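Local coordinates for protein putative diguanylate cyclase (GGDEF) with PAS/PAC domain (Rhodopseudomonas palustris, PDB 3LIF) that probably makes the second messenger cyclic di-GMP from GTP, this piece being the extracellular sensor domain of a longer membrane-bound protein, at residues P202-G207 with L222-V227. Sequence-based numbering, arbitrary orientation.
Sequences PRSPDG and LAYRRV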
loop_
_atom_site.group_PDB
_atom_site.type_symbol
_atom_site.label_atom_id
_atom_site.label_comp_id
_atom_site.label_asym_id
_atom_site.label_seq_id
_atom_site.Cartn_x
_atom_site.Cartn_y
_atom_site.Cartn_z
ATOM N N PRO A 202 -9.674 6.726 16.113
ATOM C CA PRO A 202 -11.118 6.997 16.305
ATOM C C PRO A 202 -11.323 8.419 16.727
ATOM O O PRO A 202 -12.363 8.962 16.450
ATOM C CB PRO A 202 -11.547 6.055 17.416
ATOM C CG PRO A 202 -10.537 4.959 17.404
ATOM C CD PRO A 202 -9.213 5.528 16.819
ATOM N N ARG A 203 -10.332 9.028 17.388
ATOM C CA ARG A 203 -10.459 10.398 17.901
ATOM C C ARG A 203 -10.068 11.350 16.793
ATOM O O ARG A 203 -10.557 12.439 16.750
ATOM C CB ARG A 203 -9.547 10.616 19.103
ATOM C CG ARG A 203 -9.722 11.973 19.796
ATOM C CD ARG A 203 -8.435 12.508 20.480
ATOM N NE ARG A 203 -7.715 11.423 21.184
ATOM C CZ ARG A 203 -6.469 10.975 20.916
ATOM N NH1 ARG A 203 -5.719 11.509 19.943
ATOM N NH2 ARG A 203 -5.975 9.959 21.630
ATOM N N SER A 204 -9.169 10.958 15.900
ATOM C CA SER A 204 -8.931 11.813 14.754
ATOM C C SER A 204 -7.648 11.655 13.988
ATOM O O SER A 204 -6.797 10.873 14.373
ATOM C CB SER A 204 -8.908 13.250 15.281
ATOM O OG SER A 204 -7.609 13.860 15.244
ATOM N N PRO A 205 -7.576 12.195 12.772
ATOM C CA PRO A 205 -7.190 11.394 11.656
ATOM C C PRO A 205 -5.749 11.854 11.293
ATOM O O PRO A 205 -5.108 11.207 10.450
ATOM C CB PRO A 205 -8.094 11.924 10.498
ATOM C CG PRO A 205 -8.462 13.289 10.880
ATOM C CD PRO A 205 -8.648 13.146 12.375
ATOM N N ASP A 206 -5.162 12.879 11.935
ATOM C CA ASP A 206 -4.036 12.839 12.882
ATOM C C ASP A 206 -4.124 13.610 14.207
ATOM O O ASP A 206 -5.111 14.392 14.441
ATOM C CB ASP A 206 -3.027 13.671 12.116
ATOM C CG ASP A 206 -3.626 15.094 11.767
ATOM O OD1 ASP A 206 -4.448 15.267 10.831
ATOM O OD2 ASP A 206 -3.357 16.050 12.503
ATOM N N GLY A 207 -3.050 13.559 15.016
ATOM C CA GLY A 207 -1.750 13.079 14.640
ATOM C C GLY A 207 -0.467 13.083 15.519
ATOM O O GLY A 207 0.577 12.790 14.931
ATOM N N LEU A 222 5.474 9.733 18.251
ATOM C CA LEU A 222 4.926 9.270 16.993
ATOM C C LEU A 222 3.928 10.273 16.410
ATOM O O LEU A 222 2.984 10.831 17.097
ATOM C CB LEU A 222 4.213 7.929 17.209
ATOM C CG LEU A 222 3.479 7.246 16.019
ATOM C CD1 LEU A 222 3.413 5.769 16.240
ATOM C CD2 LEU A 222 2.090 7.817 15.764
ATOM N N ALA A 223 4.109 10.521 15.131
ATOM C CA ALA A 223 3.138 11.331 14.439
ATOM C C ALA A 223 2.512 10.400 13.391
ATOM O O ALA A 223 3.225 9.586 12.767
ATOM C CB ALA A 223 3.816 12.492 13.779
ATOM N N TYR A 224 1.191 10.516 13.225
ATOM C CA TYR A 224 0.456 9.750 12.245
ATOM C C TYR A 224 -0.525 10.629 11.536
ATOM O O TYR A 224 -0.981 11.637 12.065
ATOM C CB TYR A 224 -0.350 8.662 12.913
ATOM C CG TYR A 224 -1.542 9.183 13.681
ATOM C CD1 TYR A 224 -2.741 9.415 13.031
ATOM C CD2 TYR A 224 -1.463 9.470 15.090
ATOM C CE1 TYR A 224 -3.863 9.874 13.725
ATOM C CE2 TYR A 224 -2.560 9.924 15.807
ATOM C CZ TYR A 224 -3.764 10.127 15.102
ATOM O OH TYR A 224 -4.900 10.574 15.715
ATOM N N ARG A 225 -0.895 10.187 10.350
ATOM C CA ARG A 225 -1.859 10.874 9.515
ATOM C C ARG A 225 -2.583 9.942 8.502
ATOM O O ARG A 225 -1.945 9.191 7.740
ATOM C CB ARG A 225 -1.148 12.014 8.757
ATOM C CG ARG A 225 -2.100 12.868 7.951
ATOM C CD ARG A 225 -1.383 13.890 7.158
ATOM N NE ARG A 225 -0.441 14.632 8.004
ATOM C CZ ARG A 225 -0.702 15.809 8.593
ATOM N NH1 ARG A 225 -1.876 16.401 8.442
ATOM N NH2 ARG A 225 0.221 16.395 9.331
ATOM N N ARG A 226 -3.915 9.988 8.494
ATOM C CA ARG A 226 -4.684 9.290 7.444
ATOM C C ARG A 226 -4.172 9.741 6.103
ATOM O O ARG A 226 -3.913 10.932 5.913
ATOM C CB ARG A 226 -6.161 9.597 7.500
ATOM C CG ARG A 226 -6.806 8.848 8.601
ATOM C CD ARG A 226 -8.304 8.714 8.376
ATOM N NE ARG A 226 -8.956 8.181 9.574
ATOM C CZ ARG A 226 -9.102 6.881 9.858
ATOM N NH1 ARG A 226 -9.706 6.547 10.965
ATOM N NH2 ARG A 226 -8.654 5.924 9.068
ATOM N N VAL A 227 -4.025 8.791 5.188
ATOM C CA VAL A 227 -3.612 9.071 3.854
ATOM C C VAL A 227 -4.815 9.539 2.997
ATOM O O VAL A 227 -5.808 8.861 2.768
ATOM C CB VAL A 227 -3.003 7.826 3.242
ATOM C CG1 VAL A 227 -2.914 7.949 1.674
ATOM C CG2 VAL A 227 -1.713 7.509 3.911
#
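The Tyr224 ring lies against the backbone of Ser204-Gly207, with Gly207 CA over one face and Ser204 O at the edge. Tyr224 CG sits between the backbone N and the carbonyl carbon (chi1 72°). Evidence for a CH-pi contact is that Gly207 CA lies 3.5 Å from the Tyr224 ring centroid, 15° off the ring normal. At the far edge, the Tyr224 hydroxyl gives a hydrogen bond to Ser204 O, which lies in the ring plane; the modelled length is very short and, at 2.7 Å resolution, carries no weight. The Tyr224 side chain also touches Leu196, Ala200 and Leu201 of helix 195-203.

Two backbone bonds join the segments, one of them from Tyr224 itself, whose N lies 2.9 Å from Gly207 O. The other runs from Arg226 N to Pro205 O at 2.6 Å. It is nearly straight, with an angle of 174° at the hydrogen. Beside it, the aliphatic part of Arg226 runs past the proline, with Arg226 CG 3.8 Å from Pro205 CB. An alanine at Arg226 would probably leave one side of Pro205 less well packed and Ser174 OG without its weak guanidinium partner.

Asp206 and Arg225 point the same way, but the salt bridge is long, 3.7 Å from Asp206 OD1 to Arg225 NH1. The oxygen stands well out of the guanidinium plane, so only charge attraction operates; the firmer hold on Arg225 comes from Ser21 OG and Arg18 O of helix 5-47.

Together these contacts tie the exit of helix 195-203 to the open end of the antiparallel hairpin 206-212/219-226, within the PDC (Cache) sensor fold.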